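Local structure of AFP (Microbacterium arborescens, 2YJK) at residues V28-K40 with S88-A100. The protein probably binds and stores iron as a twelve-subunit Dps protein of the ferritin fold, taking iron up into its shell. Numbering follows the deposited sequence.
Sequences VVHKMQALVVNGK and STMAEKTSTAVPA
M90 and H30 meet where helix 88-92, the short helix of the Dps fold lying in the crossover between helices 51-78 and 105-130 of the four-helix ferritin bundle, crosses helix 28-40 at -97°. The tight part is built round these two residues. With CG anti to the backbone N (chi1 174°), the unbranched chain of M90 reaches the side of helix 28-40, crossing the Q33 side chain at about a right angle and laying SD 3.5 Å from A34 N and 3.7 Å from Q33 CG, while CE turns toward V37. A flexible, apolar thioether suits this place because it can lie against the backbone at A34 N and the CB and CG of Q33. Q33 sends its amide on to Q66 of helix 51-78. The buried ring of H30 meets its neighbours obliquely, ND1 lying 3.8 Å from K93 CG and close to CB, the NE2 end meeting T89 CG2; NE2 is engaged by the carbonyl of D84. A34, small enough to let the strand-like loop come close, offers its CB to T94, whose OG1 stands 3.5 Å away.

The solvent side is looser. K93 is exposed: CB and CG do the touching and the end of the chain leads away. K31, partly exposed like T94, turns its charge to D122 of helix 105-130.

Farther along, N38 and T96 approach from opposite directions, the amide ND2 sitting 3.3 Å from T96 CB; N38 OD1 accepts from V87 N of the second subunit, so this asparagine joins loop and neighbouring chain. A valine in place of T96 would keep the bulk against N38 but would probably leave D115 without its hydroxyl partner and weaken the turn that follows. That ST turn is closed by V98 N, which donates to T96 OG1 at 2.9 Å and 165°, while V98 CG2 rests 3.6 Å from N38 O.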
ATOM      1  N   VAL C  28     -20.143  25.267 -15.616  1.00 29.64           N
ATOM      2  CA  VAL C  28     -19.748  23.942 -15.122  1.00 27.76           C
ATOM      3  C   VAL C  28     -19.171  23.959 -13.704  1.00 28.09           C
ATOM      4  O   VAL C  28     -19.569  23.148 -12.843  1.00 29.18           O
ATOM      5  CB  VAL C  28     -18.804  23.263 -16.139  1.00 27.08           C
ATOM      6  CG1 VAL C  28     -18.352  21.883 -15.645  1.00 26.05           C
ATOM      7  CG2 VAL C  28     -19.521  23.119 -17.503  1.00 27.78           C
ATOM      8  N   VAL C  29     -18.217  24.850 -13.441  1.00 27.28           N
ATOM      9  CA  VAL C  29     -17.650  24.959 -12.125  1.00 25.69           C
ATOM     10  C   VAL C  29     -18.787  25.190 -11.109  1.00 26.30           C
ATOM     11  O   VAL C  29     -18.806  24.534 -10.034  1.00 25.38           O
ATOM     12  CB  VAL C  29     -16.605  26.124 -11.996  1.00 26.02           C
ATOM     13  CG1 VAL C  29     -16.203  26.301 -10.530  1.00 22.53           C
ATOM     14  CG2 VAL C  29     -15.338  25.816 -12.843  1.00 22.67           C
ATOM     15  N   HIS C  30     -19.706  26.109 -11.420  1.00 24.88           N
ATOM     16  CA  HIS C  30     -20.749  26.451 -10.428  1.00 27.67           C
ATOM     17  C   HIS C  30     -21.723  25.288 -10.162  1.00 26.92           C
ATOM     18  O   HIS C  30     -22.100  25.046  -9.013  1.00 27.83           O
ATOM     19  CB  HIS C  30     -21.594  27.676 -10.843  1.00 25.80           C
ATOM     20  CG  HIS C  30     -20.877  28.985 -10.775  1.00 30.93           C
ATOM     21  ND1 HIS C  30     -21.146  30.016 -11.659  1.00 37.82           N
ATOM     22  CD2 HIS C  30     -19.914  29.447  -9.944  1.00 32.53           C
ATOM     23  CE1 HIS C  30     -20.400  31.068 -11.345  1.00 37.69           C
ATOM     24  NE2 HIS C  30     -19.627  30.737 -10.327  1.00 37.79           N
ATOM     25  N   LYS C  31     -22.145  24.596 -11.216  1.00 26.62           N
ATOM     26  CA  LYS C  31     -23.085  23.473 -11.024  1.00 27.32           C
ATOM     27  C   LYS C  31     -22.432  22.255 -10.382  1.00 27.65           C
ATOM     28  O   LYS C  31     -23.053  21.570  -9.585  1.00 29.20           O
ATOM     29  CB  LYS C  31     -23.742  23.097 -12.345  1.00 25.09           C
ATOM     30  CG  LYS C  31     -24.666  24.260 -12.855  1.00 29.03           C
ATOM     31  CD  LYS C  31     -25.567  23.779 -13.904  1.00 32.16           C
ATOM     32  CE  LYS C  31     -26.818  24.763 -14.078  1.00 38.28           C
ATOM     33  NZ  LYS C  31     -26.338  26.095 -14.491  1.00 37.09           N
ATOM     34  N   MET C  32     -21.186  21.990 -10.727  1.00 27.21           N
ATOM     35  CA  MET C  32     -20.458  20.906 -10.080  1.00 26.75           C
ATOM     36  C   MET C  32     -20.192  21.169  -8.605  1.00 27.35           C
ATOM     37  O   MET C  32     -20.252  20.270  -7.814  1.00 26.08           O
ATOM     38  CB  MET C  32     -19.178  20.693 -10.791  1.00 26.48           C
ATOM     39  CG  MET C  32     -19.344  19.939 -12.164  1.00 31.72           C
ATOM     40  SD  MET C  32     -20.331  18.389 -12.074  1.00 38.58           S
ATOM     41  CE  MET C  32     -21.684  18.903 -13.032  1.00 36.93           C
ATOM     42  N   GLN C  33     -19.878  22.411  -8.239  1.00 28.02           N
ATOM     43  CA  GLN C  33     -19.583  22.749  -6.881  1.00 27.97           C
ATOM     44  C   GLN C  33     -20.904  22.767  -6.073  1.00 28.78           C
ATOM     45  O   GLN C  33     -20.873  22.378  -4.883  1.00 28.11           O
ATOM     46  CB  GLN C  33     -18.850  24.120  -6.823  1.00 28.53           C
ATOM     47  CG  GLN C  33     -18.289  24.520  -5.476  1.00 30.36           C
ATOM     48  CD  GLN C  33     -17.289  23.492  -4.926  1.00 33.88           C
ATOM     49  OE1 GLN C  33     -17.625  22.720  -4.018  1.00 39.01           O
ATOM     50  NE2 GLN C  33     -16.082  23.468  -5.473  1.00 29.65           N
ATOM     51  N   ALA C  34     -22.013  23.251  -6.677  1.00 28.81           N
ATOM     52  CA  ALA C  34     -23.375  23.145  -6.076  1.00 29.19           C
ATOM     53  C   ALA C  34     -23.777  21.664  -5.795  1.00 29.44           C
ATOM     54  O   ALA C  34     -24.316  21.361  -4.727  1.00 29.16           O
ATOM     55  CB  ALA C  34     -24.446  23.800  -6.977  1.00 27.96           C
ATOM     56  N   LEU C  35     -23.449  20.763  -6.742  1.00 28.94           N
ATOM     57  CA  LEU C  35     -23.684  19.343  -6.609  1.00 28.82           C
ATOM     58  C   LEU C  35     -22.888  18.702  -5.462  1.00 28.11           C
ATOM     59  O   LEU C  35     -23.414  17.805  -4.791  1.00 27.26           O
ATOM     60  CB  LEU C  35     -23.392  18.654  -7.929  1.00 29.36           C
ATOM     61  CG  LEU C  35     -23.842  17.196  -8.012  1.00 32.14           C
ATOM     62  CD1 LEU C  35     -25.341  17.151  -7.883  1.00 34.45           C
ATOM     63  CD2 LEU C  35     -23.267  16.343  -9.253  1.00 28.91           C
ATOM     64  N   VAL C  36     -21.674  19.215  -5.166  1.00 27.22           N
ATOM     65  CA  VAL C  36     -20.950  18.784  -3.961  1.00 25.88           C
ATOM     66  C   VAL C  36     -21.823  19.076  -2.685  1.00 27.60           C
ATOM     67  O   VAL C  36     -22.036  18.188  -1.820  1.00 25.94           O
ATOM     68  CB  VAL C  36     -19.565  19.501  -3.817  1.00 26.77           C
ATOM     69  CG1 VAL C  36     -19.024  19.304  -2.407  1.00 27.09           C
ATOM     70  CG2 VAL C  36     -18.532  18.931  -4.863  1.00 22.24           C
ATOM     71  N   VAL C  37     -22.328  20.312  -2.590  1.00 25.79           N
ATOM     72  CA  VAL C  37     -23.037  20.727  -1.397  1.00 26.73           C
ATOM     73  C   VAL C  37     -24.440  20.082  -1.294  1.00 27.13           C
ATOM     74  O   VAL C  37     -24.806  19.508  -0.252  1.00 25.73           O
ATOM     75  CB  VAL C  37     -23.154  22.280  -1.308  1.00 27.14           C
ATOM     76  CG1 VAL C  37     -24.114  22.653  -0.162  1.00 26.99           C
ATOM     77  CG2 VAL C  37     -21.731  22.913  -1.108  1.00 27.11           C
ATOM     78  N   ASN C  38     -25.209  20.172  -2.379  1.00 27.13           N
ATOM     79  CA  ASN C  38     -26.536  19.569  -2.399  1.00 27.20           C
ATOM     80  C   ASN C  38     -26.514  18.025  -2.377  1.00 27.03           C
ATOM     81  O   ASN C  38     -27.488  17.406  -1.945  1.00 27.16           O
ATOM     82  CB  ASN C  38     -27.345  20.131  -3.593  1.00 27.79           C
ATOM     83  CG  ASN C  38     -27.545  21.620  -3.475  1.00 30.74           C
ATOM     84  OD1 ASN C  38     -27.771  22.110  -2.363  1.00 31.78           O
ATOM     85  ND2 ASN C  38     -27.439  22.370  -4.610  1.00 30.07           N
ATOM     86  N   GLY C  39     -25.421  17.413  -2.855  1.00 25.43           N
ATOM     87  CA  GLY C  39     -25.280  16.009  -2.835  1.00 23.19           C
ATOM     88  C   GLY C  39     -25.001  15.585  -1.395  1.00 25.40           C
ATOM     89  O   GLY C  39     -25.461  14.513  -0.939  1.00 23.58           O
ATOM     90  N   LYS C  40     -24.199  16.380  -0.674  1.00 24.02           N
ATOM     91  CA  LYS C  40     -23.974  16.037   0.732  1.00 26.45           C
ATOM     92  C   LYS C  40     -25.253  16.139   1.511  1.00 27.00           C
ATOM     93  O   LYS C  40     -25.546  15.265   2.310  1.00 28.18           O
ATOM     94  CB  LYS C  40     -22.898  16.901   1.391  1.00 25.46           C
ATOM     95  CG  LYS C  40     -21.493  16.397   1.102  1.00 27.73           C
ATOM     96  CD  LYS C  40     -21.175  15.082   1.935  1.00 31.71           C
ATOM     97  CE  LYS C  40     -19.690  14.893   2.038  1.00 31.54           C
ATOM     98  NZ  LYS C  40     -19.334  13.557   2.639  1.00 34.49           N
ATOM     99  N   SER C  88     -21.642  32.922  -2.302  1.00 35.54           N
ATOM    100  CA  SER C  88     -22.710  33.898  -2.675  1.00 38.00           C
ATOM    101  C   SER C  88     -23.026  33.863  -4.177  1.00 38.35           C
ATOM    102  O   SER C  88     -24.184  33.752  -4.555  1.00 39.41           O
ATOM    103  CB  SER C  88     -22.344  35.310  -2.238  1.00 38.92           C
ATOM    104  OG  SER C  88     -21.139  35.719  -2.891  1.00 40.65           O
ATOM    105  N   THR C  89     -21.986  33.887  -5.010  1.00 37.93           N
ATOM    106  CA  THR C  89     -22.091  33.838  -6.450  1.00 38.07           C
ATOM    107  C   THR C  89     -22.726  32.507  -6.917  1.00 39.12           C
ATOM    108  O   THR C  89     -23.686  32.497  -7.737  1.00 39.17           O
ATOM    109  CB  THR C  89     -20.659  33.997  -7.061  1.00 38.72           C
ATOM    110  OG1 THR C  89     -20.032  35.161  -6.511  1.00 35.99           O
ATOM    111  CG2 THR C  89     -20.670  34.164  -8.624  1.00 38.09           C
ATOM    112  N   MET C  90     -22.169  31.401  -6.414  1.00 38.07           N
ATOM    113  CA  MET C  90     -22.695  30.055  -6.665  1.00 38.91           C
ATOM    114  C   MET C  90     -24.180  29.861  -6.353  1.00 38.82           C
ATOM    115  O   MET C  90     -24.894  29.278  -7.149  1.00 38.72           O
ATOM    116  CB  MET C  90     -21.843  28.995  -5.930  1.00 38.06           C
ATOM    117  CG  MET C  90     -22.435  27.591  -6.034  1.00 40.61           C
ATOM    118  SD  MET C  90     -21.482  26.377  -5.153  1.00 42.56           S
ATOM    119  CE  MET C  90     -21.994  26.646  -3.433  1.00 40.42           C
ATOM    120  N   ALA C  91     -24.627  30.327  -5.187  1.00 39.74           N
ATOM    121  CA  ALA C  91     -26.049  30.399  -4.822  1.00 40.65           C
ATOM    122  C   ALA C  91     -26.904  31.217  -5.809  1.00 43.36           C
ATOM    123  O   ALA C  91     -28.034  30.785  -6.170  1.00 43.24           O
ATOM    124  CB  ALA C  91     -26.223  30.984  -3.442  1.00 39.89           C
ATOM    125  N   GLU C  92     -26.397  32.381  -6.237  1.00 43.89           N
ATOM    126  CA  GLU C  92     -27.090  33.169  -7.273  1.00 45.66           C
ATOM    127  C   GLU C  92     -27.211  32.436  -8.617  1.00 43.89           C
ATOM    128  O   GLU C  92     -28.131  32.698  -9.327  1.00 42.84           O
ATOM    129  CB  GLU C  92     -26.378  34.503  -7.547  1.00 47.18           C
ATOM    130  CG  GLU C  92     -26.617  35.624  -6.523  1.00 55.62           C
ATOM    131  CD  GLU C  92     -25.426  36.624  -6.427  1.00 64.31           C
ATOM    132  OE1 GLU C  92     -24.478  36.559  -7.267  1.00 66.58           O
ATOM    133  OE2 GLU C  92     -25.435  37.486  -5.506  1.00 66.49           O
ATOM    134  N   LYS C  93     -26.255  31.554  -8.974  1.00 41.35           N
ATOM    135  CA  LYS C  93     -26.199  30.992 -10.326  1.00 40.09           C
ATOM    136  C   LYS C  93     -26.779  29.602 -10.367  1.00 39.18           C
ATOM    137  O   LYS C  93     -26.705  28.928 -11.378  1.00 38.06           O
ATOM    138  CB  LYS C  93     -24.757  30.960 -10.915  1.00 40.00           C
ATOM    139  CG  LYS C  93     -24.078  32.325 -11.217  1.00 43.51           C
ATOM    140  CD  LYS C  93     -24.964  33.090 -12.152  1.00 52.22           C
ATOM    141  CE  LYS C  93     -24.763  34.579 -12.071  1.00 58.98           C
ATOM    142  NZ  LYS C  93     -23.862  35.028 -13.146  1.00 61.11           N
ATOM    143  N   THR C  94     -27.373  29.147  -9.278  1.00 38.69           N
ATOM    144  CA  THR C  94     -27.577  27.730  -9.172  1.00 38.13           C
ATOM    145  C   THR C  94     -28.839  27.431  -8.391  1.00 39.08           C
ATOM    146  O   THR C  94     -29.243  28.252  -7.567  1.00 38.63           O
ATOM    147  CB  THR C  94     -26.291  27.173  -8.439  1.00 38.03           C
ATOM    148  OG1 THR C  94     -25.705  26.148  -9.212  1.00 39.63           O
ATOM    149  CG2 THR C  94     -26.565  26.776  -7.046  1.00 32.32           C
ATOM    150  N   SER C  95     -29.469  26.274  -8.618  1.00 39.20           N
ATOM    151  CA  SER C  95     -30.701  25.958  -7.859  1.00 41.75           C
ATOM    152  C   SER C  95     -30.830  24.459  -7.687  1.00 40.94           C
ATOM    153  O   SER C  95     -30.269  23.727  -8.470  1.00 42.84           O
ATOM    154  CB  SER C  95     -31.949  26.536  -8.574  1.00 43.63           C
ATOM    155  OG  SER C  95     -32.250  25.779  -9.731  1.00 44.91           O
ATOM    156  N   THR C  96     -31.540  23.994  -6.669  1.00 39.98           N
ATOM    157  CA  THR C  96     -31.627  22.555  -6.387  1.00 38.09           C
ATOM    158  C   THR C  96     -33.052  22.074  -6.121  1.00 38.22           C
ATOM    159  O   THR C  96     -33.867  22.801  -5.560  1.00 38.62           O
ATOM    160  CB  THR C  96     -30.701  22.129  -5.149  1.00 37.74           C
ATOM    161  OG1 THR C  96     -30.734  20.709  -4.995  1.00 35.70           O
ATOM    162  CG2 THR C  96     -31.164  22.785  -3.841  1.00 36.90           C
ATOM    163  N   ALA C  97     -33.353  20.844  -6.516  1.00 37.08           N
ATOM    164  CA  ALA C  97     -34.615  20.208  -6.106  1.00 35.86           C
ATOM    165  C   ALA C  97     -34.393  19.343  -4.834  1.00 34.58           C
ATOM    166  O   ALA C  97     -35.324  18.717  -4.342  1.00 33.91           O
ATOM    167  CB  ALA C  97     -35.150  19.338  -7.235  1.00 35.92           C
ATOM    168  N   VAL C  98     -33.160  19.255  -4.314  1.00 32.72           N
ATOM    169  CA  VAL C  98     -32.930  18.362  -3.164  1.00 31.63           C
ATOM    170  C   VAL C  98     -33.786  18.919  -2.010  1.00 33.02           C
ATOM    171  O   VAL C  98     -33.709  20.104  -1.743  1.00 33.61           O
ATOM    172  CB  VAL C  98     -31.450  18.317  -2.755  1.00 31.69           C
ATOM    173  CG1 VAL C  98     -31.304  17.641  -1.384  1.00 29.84           C
ATOM    174  CG2 VAL C  98     -30.540  17.724  -3.887  1.00 29.35           C
ATOM    175  N   PRO C  99     -34.601  18.074  -1.345  1.00 32.99           N
ATOM    176  CA  PRO C  99     -35.408  18.600  -0.254  1.00 35.64           C
ATOM    177  C   PRO C  99     -34.628  19.090   0.957  1.00 34.78           C
ATOM    178  O   PRO C  99     -33.492  18.673   1.200  1.00 33.40           O
ATOM    179  CB  PRO C  99     -36.281  17.387   0.178  1.00 36.32           C
ATOM    180  CG  PRO C  99     -36.333  16.502  -1.018  1.00 36.45           C
ATOM    181  CD  PRO C  99     -34.937  16.670  -1.647  1.00 33.54           C
ATOM    182  N   ALA C 100     -35.315  19.906   1.759  1.00 34.82           N
ATOM    183  CA  ALA C 100     -34.752  20.564   2.934  1.00 35.10           C
ATOM    184  C   ALA C 100     -34.433  19.574   4.037  1.00 35.13           C
ATOM    185  O   ALA C 100     -33.594  19.852   4.862  1.00 34.93           O
ATOM    186  CB  ALA C 100     -35.704  21.641   3.475  1.00 35.76           C
TER